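Long-range contacts in purine-binding protein BAB2_0673 (Brucella melitensis biovar Abortus, PDB 3S99), which binds adenine and probably other purines such as guanine, and may deliver them to an ABC-type uptake system: residues Tyr154-Val160 with Val185-Trp191; Pro161-Gln165 with Leu340-Tyr346; Trp191-Glu197 with Gln214-Ala220. One frame throughout, in Å; residues are numbered along the deposited sequence.

All three contacts reach the adenine pocket, and each brings at least one residue to the ligand: Trp191 in contacts 1 and 3, Glu162 in contact 2, His215 and Asp217 in contact 3. Contacts 1 and 3 are the nearest pair, their centres about 9 Å apart; they share Trp191, and Ser157 OG bonds to His215 O. Contact 2 lies about 13 Å from contact 1 and about 20 Å from contact 3, centre to centre. Even so it is coupled to both: Glu162 OE2 is 2.9 Å from His215 NE2, a probable hydrogen bond, and Val163 packs on Trp187 and Trp191.

Contact 1: Tyr154-Val160 with Val185-Trp191; sequences YIGSVPV and VIWVNSW. With ADE (adenine), chain T.
Trp187 and Trp191 both carry CG anti to their own carbonyl carbon and beside the backbone N (chi1 -70° and -63°), which brings both indoles back onto residues 154-160. The two segments close the beta-alpha-beta unit formed by strand 151-156, helix 161-175 and strand 182-187. Their strand parts run parallel, with axes 4.7 Å apart at closest approach and inclined by 24°. The backbone ladder confirms the pairing: Ile186 N donates to Tyr154 O, Gly156 N to Ile186 O (2.8 Å) and Val188 N to Gly156 O. Beyond the strand ends Asn189 N still reaches Ser157 O, but this bond is more bent than the others.

The Trp187 ring is held from several directions. Pro159 CB sits over one face, Val185 CG1 over the opposite one, and Ser157 O meets Trp187 CE3 at the edge, 3.3 Å away. Because Gly156 has no side chain, Trp187 CE3 can also settle 3.5 Å from Gly156 C. Outside the segments, Asp352 accepts a hydrogen bond from Trp187 NE1.

One face of Trp191 meets the protein, the other the ligand. Val158 CG2 makes a CH-pi contact with its six-membered ring, 4.0 Å from the centroid, while adenine lies over the other face, where Trp191 CE3 comes within 3.2 Å of adenine C6. Val160 CG2 touches CH2 of the same ring obliquely, just before helix 161-175 begins; the inverse gamma turn centred on Pro159 leads into that position. The indole is thus backed by Val158 on the face opposite the purine, consistent with Trp191 being an adenine-binding residue. Ile155 CG2, on the opposite sheet face from Tyr154, presses against Val188 CG2 of the following loop at 3.5 Å, closer than usual for two methyl groups.

Contact 2: Pro161-Gln165 with Leu340-Tyr346; sequences PEVVQ and LLGMNFY. With ADE (adenine), chain T.
The first turn of helix 161-175, which also carries the pocket residue Glu162, packs here against the end of helix 337-341 and the chain that follows it. Pro161 directs its ring at this chain: CB lies 3.2 Å from Leu341 O, and Pro161 CA makes a CA-H...O contact with Met343 O. One turn later Val164 CG1, the branch anti to its backbone N (chi1 -180°), touches Phe345 O at 3.1 Å and Met343 CG at 3.9 Å. The same methyl approaches the Tyr346 ring obliquely.

A single hydrogen bond joins the segments, from Gln165 NE2 to Leu340 O (2.8 Å). Gln165 holds CG anti to its carbonyl carbon (chi1 -66°) and runs extended from there, which together carry the amide across to the helix end. The donor approaches from above the carbonyl plane, 70° out of it, whereas Met343 N binds the same oxygen from the opposite face. Leu340 O is therefore gripped by two donors, one from each segment. Closer to the backbone, Gln165 CG rests 3.9 Å from Met343 SD.

Glu162 points the other way, away from 340-346, and places OE2 2.7 Å from adenine N7. The turn thus has one side facing the ligand and another packed on the C-terminal chain.

Around the contact, Gln165 and Leu340 both touch Tyr133 of helix 132-146 and Trp277 of strand 275-278, an edge strand of the all-parallel six-stranded sheet. Farther along helix 161-175, Asn168 donates to Phe345 O, and Tyr346 packs on Ile167 and Asn168.

Contact 3: Trp191-Glu197 with Gln214-Ala220; sequences WFDPGKE and QHTDSTA. With ADE (adenine), chain T.
Glu197 and the hydroxyls of Thr216 and Ser218 form the tight, buried part of this contact. The Glu197 chain runs extended beyond CG (chi2 173°) and delivers OE1 to three protein donors. Thr216 OG1 and Ser218 OG, each 2.8 Å from Glu197 OE1, approach from above the carboxylate plane, while Ser218 N takes the syn lone pair of that oxygen at 3.1 Å. The second oxygen, OE2, uses its anti lone pair to receive Asp193 N in an almost straight bond (175° at the hydrogen). This concentration of donors would favour a charged carboxylate.

Both segments belong to the loop-to-helix turns at the carboxy ends of parallel strands 182-187 and 211-214, where Asp193 and Thr219 occupy the N-cap positions of helices 194-206 and 220-227. Ser218 OG also accepts from Ala220 N, an ST turn. Toward the ligand, Asp217 N donates to Trp191 O (2.8 Å), and Asp217 sets OD1 2.7 Å from adenine N1. His215 CD2 meets the Trp191 ring edge at CZ3, 3.5 Å away, the two ring planes inclined by 51°.

The outer side is looser, apolar touches replacing hydrogen bonds. Ala220 CB lies 3.4 Å from Pro194 O and 4.1 Å from Pro194 CB, and Phe192 turns its ring edge, at CE1, to Ser218 CB (3.9 Å). The Glu197 cluster, by contrast, also takes in a water placed to donate to Glu197 OE1 and Gln214 OE1, though it has more acceptors in reach than protons.

Contact 1: Tyr154-Val160 with Val185-Trp191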
loop_
_atom_site.group_PDB
_atom_site.type_symbol
_atom_site.label_atom_id
_atom_site.label_comp_id
_atom_site.label_asym_id
_atom_site.label_seq_id
_atom_site.Cartn_x
_atom_site.Cartn_y
_atom_site.Cartn_z
ATOM N N TYR A 154 1.378 -1.119 -15.372
ATOM C CA TYR A 154 1.107 -1.414 -13.967
ATOM C C TYR A 154 1.907 -2.639 -13.552
ATOM O O TYR A 154 1.758 -3.715 -14.123
ATOM C CB TYR A 154 -0.385 -1.633 -13.776
ATOM C CG TYR A 154 -0.923 -1.285 -12.408
ATOM C CD1 TYR A 154 -0.534 -1.991 -11.267
ATOM C CD2 TYR A 154 -1.903 -0.293 -12.263
ATOM C CE1 TYR A 154 -1.049 -1.638 -9.991
ATOM C CE2 TYR A 154 -2.417 0.051 -11.007
ATOM C CZ TYR A 154 -1.987 -0.636 -9.879
ATOM O OH TYR A 154 -2.531 -0.322 -8.646
ATOM N N ILE A 155 2.765 -2.465 -12.562
ATOM C CA ILE A 155 3.658 -3.545 -12.103
ATOM C C ILE A 155 3.031 -4.163 -10.855
ATOM O O ILE A 155 3.051 -3.565 -9.778
ATOM C CB ILE A 155 5.053 -3.038 -11.828
ATOM C CG1 ILE A 155 5.624 -2.438 -13.104
ATOM C CG2 ILE A 155 5.978 -4.184 -11.279
ATOM C CD1 ILE A 155 6.933 -1.696 -12.920
ATOM N N GLY A 156 2.439 -5.345 -11.026
ATOM C CA GLY A 156 1.746 -6.011 -9.959
ATOM C C GLY A 156 2.717 -6.846 -9.161
ATOM O O GLY A 156 3.728 -7.318 -9.687
ATOM N N SER A 157 2.415 -7.007 -7.878
ATOM C CA SER A 157 3.188 -7.868 -6.977
ATOM C C SER A 157 2.594 -9.262 -7.027
ATOM O O SER A 157 2.962 -10.066 -7.889
ATOM C CB SER A 157 3.135 -7.302 -5.547
ATOM O OG SER A 157 1.849 -6.723 -5.240
ATOM N N VAL A 158 1.642 -9.516 -6.127
ATOM C CA VAL A 158 0.914 -10.775 -6.079
ATOM C C VAL A 158 -0.561 -10.412 -6.147
ATOM O O VAL A 158 -0.962 -9.392 -5.604
ATOM C CB VAL A 158 1.192 -11.578 -4.775
ATOM C CG1 VAL A 158 2.574 -12.288 -4.830
ATOM C CG2 VAL A 158 1.127 -10.691 -3.581
ATOM N N PRO A 159 -1.379 -11.256 -6.797
ATOM C CA PRO A 159 -2.779 -10.919 -7.030
ATOM C C PRO A 159 -3.685 -11.147 -5.800
ATOM O O PRO A 159 -4.706 -11.812 -5.883
ATOM C CB PRO A 159 -3.155 -11.838 -8.209
ATOM C CG PRO A 159 -2.308 -13.027 -8.023
ATOM C CD PRO A 159 -0.998 -12.519 -7.462
ATOM N N VAL A 160 -3.330 -10.568 -4.661
ATOM C CA VAL A 160 -4.188 -10.644 -3.497
ATOM C C VAL A 160 -5.219 -9.507 -3.580
ATOM O O VAL A 160 -5.023 -8.540 -4.335
ATOM C CB VAL A 160 -3.362 -10.572 -2.219
ATOM C CG1 VAL A 160 -2.437 -11.853 -2.102
ATOM C CG2 VAL A 160 -2.578 -9.242 -2.181
ATOM N N VAL A 185 -0.658 -4.851 -17.473
ATOM C CA VAL A 185 -0.191 -5.367 -16.199
ATOM C C VAL A 185 0.863 -6.425 -16.386
ATOM O O VAL A 185 0.672 -7.354 -17.174
ATOM C CB VAL A 185 -1.336 -5.988 -15.391
ATOM C CG1 VAL A 185 -0.831 -6.489 -14.042
ATOM C CG2 VAL A 185 -2.459 -4.982 -15.221
ATOM N N ILE A 186 1.966 -6.294 -15.656
ATOM C CA ILE A 186 2.953 -7.373 -15.559
ATOM C C ILE A 186 3.067 -7.775 -14.098
ATOM O O ILE A 186 3.205 -6.898 -13.249
ATOM C CB ILE A 186 4.341 -6.950 -16.080
ATOM C CG1 ILE A 186 4.289 -6.748 -17.596
ATOM C CG2 ILE A 186 5.400 -8.041 -15.736
ATOM C CD1 ILE A 186 5.666 -6.477 -18.259
ATOM N N TRP A 187 2.983 -9.077 -13.805
ATOM C CA TRP A 187 3.079 -9.564 -12.413
ATOM C C TRP A 187 4.514 -9.941 -12.081
ATOM O O TRP A 187 5.126 -10.653 -12.812
ATOM C CB TRP A 187 2.147 -10.767 -12.187
ATOM C CG TRP A 187 0.738 -10.346 -12.209
ATOM C CD1 TRP A 187 -0.115 -10.431 -13.252
ATOM C CD2 TRP A 187 0.027 -9.709 -11.151
ATOM N NE1 TRP A 187 -1.336 -9.895 -12.916
ATOM C CE2 TRP A 187 -1.279 -9.459 -11.619
ATOM C CE3 TRP A 187 0.362 -9.333 -9.840
ATOM C CZ2 TRP A 187 -2.259 -8.826 -10.828
ATOM C CZ3 TRP A 187 -0.612 -8.740 -9.044
ATOM C CH2 TRP A 187 -1.909 -8.472 -9.551
ATOM N N VAL A 188 5.025 -9.442 -10.961
ATOM C CA VAL A 188 6.380 -9.753 -10.463
ATOM C C VAL A 188 6.366 -11.041 -9.624
ATOM O O VAL A 188 7.367 -11.753 -9.517
ATOM C CB VAL A 188 6.889 -8.543 -9.588
ATOM C CG1 VAL A 188 8.194 -8.882 -8.797
ATOM C CG2 VAL A 188 7.111 -7.343 -10.470
ATOM N N ASN A 189 5.215 -11.298 -9.003
ATOM C CA ASN A 189 4.957 -12.453 -8.152
ATOM C C ASN A 189 5.661 -12.424 -6.796
ATOM O O ASN A 189 5.790 -13.460 -6.138
ATOM C CB ASN A 189 5.196 -13.770 -8.904
ATOM C CG ASN A 189 4.298 -13.904 -10.119
ATOM O OD1 ASN A 189 3.130 -13.501 -10.092
ATOM N ND2 ASN A 189 4.833 -14.478 -11.186
ATOM N N SER A 190 6.056 -11.226 -6.357
ATOM C CA SER A 190 6.424 -11.010 -4.980
ATOM C C SER A 190 6.363 -9.533 -4.714
ATOM O O SER A 190 6.143 -8.744 -5.642
ATOM C CB SER A 190 7.797 -11.627 -4.617
ATOM O OG SER A 190 8.874 -11.098 -5.345
ATOM N N TRP A 191 6.487 -9.153 -3.438
ATOM C CA TRP A 191 6.366 -7.765 -3.081
ATOM C C TRP A 191 7.633 -7.005 -3.406
ATOM O O TRP A 191 7.574 -5.868 -3.839
ATOM C CB TRP A 191 6.047 -7.589 -1.603
ATOM C CG TRP A 191 4.715 -8.187 -1.167
ATOM C CD1 TRP A 191 4.540 -9.341 -0.430
ATOM C CD2 TRP A 191 3.398 -7.646 -1.384
ATOM N NE1 TRP A 191 3.203 -9.547 -0.207
ATOM C CE2 TRP A 191 2.479 -8.532 -0.766
ATOM C CE3 TRP A 191 2.898 -6.511 -2.061
ATOM C CZ2 TRP A 191 1.099 -8.320 -0.798
ATOM C CZ3 TRP A 191 1.512 -6.292 -2.074
ATOM C CH2 TRP A 191 0.637 -7.192 -1.464
HETATM N N9 ADE T . 1.572 -6.450 2.573
HETATM C C8 ADE T . 0.458 -5.735 2.192
HETATM N N7 ADE T . 0.680 -4.806 1.294
HETATM C C5 ADE T . 2.057 -4.973 1.103
HETATM C C6 ADE T . 2.897 -4.290 0.267
HETATM N N6 ADE T . 2.356 -3.301 -0.460
HETATM N N1 ADE T . 4.224 -4.639 0.259
HETATM C C2 ADE T . 4.636 -5.644 1.052
HETATM N N3 ADE T . 3.916 -6.378 1.900
HETATM C C4 ADE T . 2.627 -5.968 1.858
#

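Contact 2: Pro161-Gln165 with Leu340-Tyr346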
loop_
_atom_site.group_PDB
_atom_site.type_symbol
_atom_site.label_atom_id
_atom_site.label_comp_id
_atom_site.label_asym_id
_atom_site.label_seq_id
_atom_site.Cartn_x
_atom_site.Cartn_y
_atom_site.Cartn_z
ATOM N N PRO A 161 -6.299 -9.575 -2.768
ATOM C CA PRO A 161 -7.341 -8.553 -2.907
ATOM C C PRO A 161 -6.855 -7.106 -2.772
ATOM O O PRO A 161 -7.319 -6.246 -3.510
ATOM C CB PRO A 161 -8.336 -8.907 -1.785
ATOM C CG PRO A 161 -8.164 -10.406 -1.598
ATOM C CD PRO A 161 -6.660 -10.598 -1.772
ATOM N N GLU A 162 -5.917 -6.828 -1.882
ATOM C CA GLU A 162 -5.347 -5.461 -1.797
ATOM C C GLU A 162 -4.835 -4.929 -3.158
ATOM O O GLU A 162 -5.040 -3.745 -3.507
ATOM C CB GLU A 162 -4.206 -5.393 -0.778
ATOM C CG GLU A 162 -3.506 -4.025 -0.683
ATOM C CD GLU A 162 -2.331 -4.043 0.260
ATOM O OE1 GLU A 162 -2.481 -4.640 1.353
ATOM O OE2 GLU A 162 -1.262 -3.474 -0.081
ATOM N N VAL A 163 -4.202 -5.807 -3.929
ATOM C CA VAL A 163 -3.641 -5.402 -5.215
ATOM C C VAL A 163 -4.732 -5.252 -6.273
ATOM O O VAL A 163 -4.699 -4.284 -7.053
ATOM C CB VAL A 163 -2.528 -6.371 -5.664
ATOM C CG1 VAL A 163 -1.937 -5.918 -6.998
ATOM C CG2 VAL A 163 -1.443 -6.446 -4.576
ATOM N N VAL A 164 -5.709 -6.165 -6.270
ATOM C CA VAL A 164 -6.837 -6.069 -7.181
ATOM C C VAL A 164 -7.641 -4.785 -6.915
ATOM O O VAL A 164 -8.008 -4.085 -7.848
ATOM C CB VAL A 164 -7.791 -7.260 -7.098
ATOM C CG1 VAL A 164 -8.926 -7.077 -8.084
ATOM C CG2 VAL A 164 -7.059 -8.579 -7.384
ATOM N N GLN A 165 -7.922 -4.490 -5.649
ATOM C CA GLN A 165 -8.508 -3.206 -5.288
ATOM C C GLN A 165 -7.773 -2.020 -5.932
ATOM O O GLN A 165 -8.395 -1.112 -6.457
ATOM C CB GLN A 165 -8.469 -2.989 -3.782
ATOM C CG GLN A 165 -9.340 -3.921 -2.904
ATOM C CD GLN A 165 -8.926 -3.754 -1.428
ATOM O OE1 GLN A 165 -8.385 -2.700 -1.066
ATOM N NE2 GLN A 165 -9.130 -4.791 -0.602
ATOM N N LEU A 340 -14.646 -5.735 -0.886
ATOM C CA LEU A 340 -13.302 -5.278 -1.223
ATOM C C LEU A 340 -12.236 -6.223 -0.670
ATOM O O LEU A 340 -11.227 -6.504 -1.335
ATOM C CB LEU A 340 -13.051 -3.841 -0.731
ATOM C CG LEU A 340 -14.045 -2.753 -1.182
ATOM C CD1 LEU A 340 -13.488 -1.345 -0.893
ATOM C CD2 LEU A 340 -14.427 -2.929 -2.667
ATOM N N LEU A 341 -12.470 -6.746 0.531
ATOM C CA LEU A 341 -11.432 -7.475 1.262
ATOM C C LEU A 341 -11.192 -8.835 0.647
ATOM O O LEU A 341 -10.127 -9.449 0.838
ATOM C CB LEU A 341 -11.815 -7.615 2.749
ATOM C CG LEU A 341 -11.561 -6.395 3.643
ATOM C CD1 LEU A 341 -11.918 -6.724 5.084
ATOM C CD2 LEU A 341 -10.097 -5.958 3.571
ATOM N N GLY A 342 -12.184 -9.322 -0.083
ATOM C CA GLY A 342 -12.026 -10.552 -0.844
ATOM C C GLY A 342 -11.953 -10.325 -2.337
ATOM O O GLY A 342 -12.068 -11.285 -3.085
ATOM N N MET A 343 -11.741 -9.079 -2.782
ATOM C CA MET A 343 -11.862 -8.717 -4.213
ATOM C C MET A 343 -10.986 -9.583 -5.123
ATOM O O MET A 343 -9.755 -9.608 -4.990
ATOM C CB MET A 343 -11.536 -7.237 -4.449
ATOM C CG MET A 343 -12.028 -6.671 -5.796
ATOM S SD MET A 343 -11.728 -4.902 -5.834
ATOM C CE MET A 343 -13.310 -4.287 -6.381
ATOM N N ASN A 344 -11.641 -10.297 -6.036
ATOM C CA ASN A 344 -10.950 -11.223 -6.941
ATOM C C ASN A 344 -11.483 -11.122 -8.385
ATOM O O ASN A 344 -11.502 -12.091 -9.128
ATOM C CB ASN A 344 -11.048 -12.658 -6.396
ATOM C CG ASN A 344 -12.478 -13.165 -6.340
ATOM O OD1 ASN A 344 -13.432 -12.439 -6.653
ATOM N ND2 ASN A 344 -12.640 -14.417 -5.942
ATOM N N PHE A 345 -11.905 -9.922 -8.764
ATOM C CA PHE A 345 -12.365 -9.630 -10.111
ATOM C C PHE A 345 -11.917 -8.225 -10.484
ATOM O O PHE A 345 -11.644 -7.395 -9.607
ATOM C CB PHE A 345 -13.887 -9.709 -10.181
ATOM C CG PHE A 345 -14.584 -8.767 -9.256
ATOM C CD1 PHE A 345 -14.907 -9.164 -7.958
ATOM C CD2 PHE A 345 -14.908 -7.467 -9.669
ATOM C CE1 PHE A 345 -15.528 -8.285 -7.091
ATOM C CE2 PHE A 345 -15.543 -6.583 -8.801
ATOM C CZ PHE A 345 -15.858 -6.997 -7.511
ATOM N N TYR A 346 -11.824 -7.971 -11.787
ATOM C CA TYR A 346 -11.478 -6.649 -12.286
ATOM C C TYR A 346 -12.742 -5.922 -12.684
ATOM O O TYR A 346 -13.743 -6.546 -12.981
ATOM C CB TYR A 346 -10.569 -6.723 -13.502
ATOM C CG TYR A 346 -9.124 -7.035 -13.214
ATOM C CD1 TYR A 346 -8.395 -6.305 -12.267
ATOM C CD2 TYR A 346 -8.469 -8.035 -13.908
ATOM C CE1 TYR A 346 -7.071 -6.590 -12.029
ATOM C CE2 TYR A 346 -7.137 -8.311 -13.690
ATOM C CZ TYR A 346 -6.436 -7.586 -12.754
ATOM O OH TYR A 346 -5.097 -7.878 -12.544
HETATM N N9 ADE T . 1.572 -6.450 2.573
HETATM C C8 ADE T . 0.458 -5.735 2.192
HETATM N N7 ADE T . 0.680 -4.806 1.294
HETATM C C5 ADE T . 2.057 -4.973 1.103
HETATM C C6 ADE T . 2.897 -4.290 0.267
HETATM N N6 ADE T . 2.356 -3.301 -0.460
HETATM N N1 ADE T . 4.224 -4.639 0.259
HETATM C C2 ADE T . 4.636 -5.644 1.052
HETATM N N3 ADE T . 3.916 -6.378 1.900
HETATM C C4 ADE T . 2.627 -5.968 1.858
#

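Contact 3: Trp191-Glu197 with Gln214-Ala220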
loop_
_atom_site.group_PDB
_atom_site.type_symbol
_atom_site.label_atom_id
_atom_site.label_comp_id
_atom_site.label_asym_id
_atom_site.label_seq_id
_atom_site.Cartn_x
_atom_site.Cartn_y
_atom_site.Cartn_z
ATOM N N TRP A 191 6.487 -9.153 -3.438
ATOM C CA TRP A 191 6.366 -7.765 -3.081
ATOM C C TRP A 191 7.633 -7.005 -3.406
ATOM O O TRP A 191 7.574 -5.868 -3.839
ATOM C CB TRP A 191 6.047 -7.589 -1.603
ATOM C CG TRP A 191 4.715 -8.187 -1.167
ATOM C CD1 TRP A 191 4.540 -9.341 -0.430
ATOM C CD2 TRP A 191 3.398 -7.646 -1.384
ATOM N NE1 TRP A 191 3.203 -9.547 -0.207
ATOM C CE2 TRP A 191 2.479 -8.532 -0.766
ATOM C CE3 TRP A 191 2.898 -6.511 -2.061
ATOM C CZ2 TRP A 191 1.099 -8.320 -0.798
ATOM C CZ3 TRP A 191 1.512 -6.292 -2.074
ATOM C CH2 TRP A 191 0.637 -7.192 -1.464
ATOM N N PHE A 192 8.778 -7.632 -3.143
ATOM C CA PHE A 192 10.060 -6.986 -3.266
ATOM C C PHE A 192 10.968 -7.862 -4.106
ATOM O O PHE A 192 11.281 -8.969 -3.704
ATOM C CB PHE A 192 10.681 -6.746 -1.880
ATOM C CG PHE A 192 12.085 -6.252 -1.942
ATOM C CD1 PHE A 192 12.345 -4.953 -2.341
ATOM C CD2 PHE A 192 13.154 -7.086 -1.618
ATOM C CE1 PHE A 192 13.646 -4.463 -2.411
ATOM C CE2 PHE A 192 14.456 -6.616 -1.714
ATOM C CZ PHE A 192 14.701 -5.288 -2.097
ATOM N N ASP A 193 11.357 -7.381 -5.284
ATOM C CA ASP A 193 12.270 -8.115 -6.157
ATOM C C ASP A 193 12.780 -7.089 -7.164
ATOM O O ASP A 193 12.264 -6.988 -8.289
ATOM C CB ASP A 193 11.530 -9.263 -6.840
ATOM C CG ASP A 193 12.441 -10.135 -7.718
ATOM O OD1 ASP A 193 13.580 -9.737 -8.045
ATOM O OD2 ASP A 193 11.988 -11.234 -8.097
ATOM N N PRO A 194 13.749 -6.267 -6.731
ATOM C CA PRO A 194 14.143 -5.137 -7.576
ATOM C C PRO A 194 14.527 -5.525 -9.013
ATOM O O PRO A 194 14.267 -4.764 -9.923
ATOM C CB PRO A 194 15.327 -4.517 -6.817
ATOM C CG PRO A 194 15.085 -4.897 -5.379
ATOM C CD PRO A 194 14.412 -6.242 -5.414
ATOM N N GLY A 195 15.092 -6.699 -9.218
ATOM C CA GLY A 195 15.482 -7.154 -10.575
ATOM C C GLY A 195 14.271 -7.283 -11.487
ATOM O O GLY A 195 14.225 -6.689 -12.579
ATOM N N LYS A 196 13.271 -8.019 -11.013
ATOM C CA LYS A 196 12.041 -8.228 -11.762
ATOM C C LYS A 196 11.196 -6.956 -11.895
ATOM O O LYS A 196 10.524 -6.770 -12.925
ATOM C CB LYS A 196 11.221 -9.350 -11.142
ATOM N N GLU A 197 11.221 -6.095 -10.860
ATOM C CA GLU A 197 10.538 -4.799 -10.911
ATOM C C GLU A 197 11.100 -3.918 -12.055
ATOM O O GLU A 197 10.339 -3.284 -12.807
ATOM C CB GLU A 197 10.662 -4.069 -9.557
ATOM C CG GLU A 197 9.810 -4.674 -8.450
ATOM C CD GLU A 197 10.061 -4.061 -7.085
ATOM O OE1 GLU A 197 9.767 -2.863 -6.928
ATOM O OE2 GLU A 197 10.533 -4.779 -6.158
ATOM N N GLN A 214 3.035 1.047 -9.740
ATOM C CA GLN A 214 3.366 -0.278 -9.170
ATOM C C GLN A 214 2.674 -0.599 -7.861
ATOM O O GLN A 214 2.263 0.302 -7.138
ATOM C CB GLN A 214 4.869 -0.390 -8.934
ATOM C CG GLN A 214 5.327 0.377 -7.701
ATOM C CD GLN A 214 6.803 0.533 -7.635
ATOM O OE1 GLN A 214 7.438 0.993 -8.603
ATOM N NE2 GLN A 214 7.381 0.188 -6.484
ATOM N N HIS A 215 2.576 -1.899 -7.561
ATOM C CA HIS A 215 2.258 -2.362 -6.208
ATOM C C HIS A 215 3.357 -3.249 -5.616
ATOM O O HIS A 215 3.110 -4.075 -4.731
ATOM C CB HIS A 215 0.931 -3.095 -6.210
ATOM C CG HIS A 215 0.188 -3.018 -4.912
ATOM N ND1 HIS A 215 -1.151 -2.671 -4.846
ATOM C CD2 HIS A 215 0.567 -3.305 -3.641
ATOM C CE1 HIS A 215 -1.549 -2.719 -3.585
ATOM N NE2 HIS A 215 -0.536 -3.124 -2.836
ATOM N N THR A 216 4.577 -3.066 -6.112
ATOM C CA THR A 216 5.772 -3.665 -5.516
ATOM C C THR A 216 6.481 -2.610 -4.645
ATOM O O THR A 216 6.082 -1.427 -4.616
ATOM C CB THR A 216 6.682 -4.174 -6.620
ATOM O OG1 THR A 216 7.018 -3.078 -7.501
ATOM C CG2 THR A 216 5.972 -5.336 -7.401
ATOM N N ASP A 217 7.519 -3.036 -3.934
ATOM C CA ASP A 217 8.038 -2.315 -2.757
ATOM C C ASP A 217 9.180 -1.342 -3.015
ATOM O O ASP A 217 9.474 -0.496 -2.169
ATOM C CB ASP A 217 8.488 -3.350 -1.704
ATOM C CG ASP A 217 7.307 -4.107 -1.067
ATOM O OD1 ASP A 217 6.129 -3.771 -1.401
ATOM O OD2 ASP A 217 7.559 -5.013 -0.199
ATOM N N SER A 218 9.843 -1.456 -4.166
ATOM C CA SER A 218 11.129 -0.785 -4.326
ATOM C C SER A 218 11.078 0.384 -5.292
ATOM O O SER A 218 10.105 0.564 -6.027
ATOM C CB SER A 218 12.227 -1.770 -4.787
ATOM O OG SER A 218 12.245 -1.845 -6.192
ATOM N N THR A 219 12.156 1.150 -5.294
ATOM C CA THR A 219 12.360 2.231 -6.273
ATOM C C THR A 219 12.901 1.776 -7.640
ATOM O O THR A 219 13.234 2.636 -8.459
ATOM C CB THR A 219 13.374 3.248 -5.769
ATOM O OG1 THR A 219 14.526 2.540 -5.311
ATOM C CG2 THR A 219 12.800 4.074 -4.638
ATOM N N ALA A 220 13.028 0.462 -7.879
ATOM C CA ALA A 220 13.639 -0.022 -9.151
ATOM C C ALA A 220 12.898 0.500 -10.393
ATOM O O ALA A 220 13.519 1.059 -11.302
ATOM C CB ALA A 220 13.713 -1.524 -9.184
HETATM N N9 ADE T . 1.572 -6.450 2.573
HETATM C C8 ADE T . 0.458 -5.735 2.192
HETATM N N7 ADE T . 0.680 -4.806 1.294
HETATM C C5 ADE T . 2.057 -4.973 1.103
HETATM C C6 ADE T . 2.897 -4.290 0.267
HETATM N N6 ADE T . 2.356 -3.301 -0.460
HETATM N N1 ADE T . 4.224 -4.639 0.259
HETATM C C2 ADE T . 4.636 -5.644 1.052
HETATM N N3 ADE T . 3.916 -6.378 1.900
HETATM C C4 ADE T . 2.627 -5.968 1.858
HETATM O O HOH W 1 9.706 -0.974 -8.700
#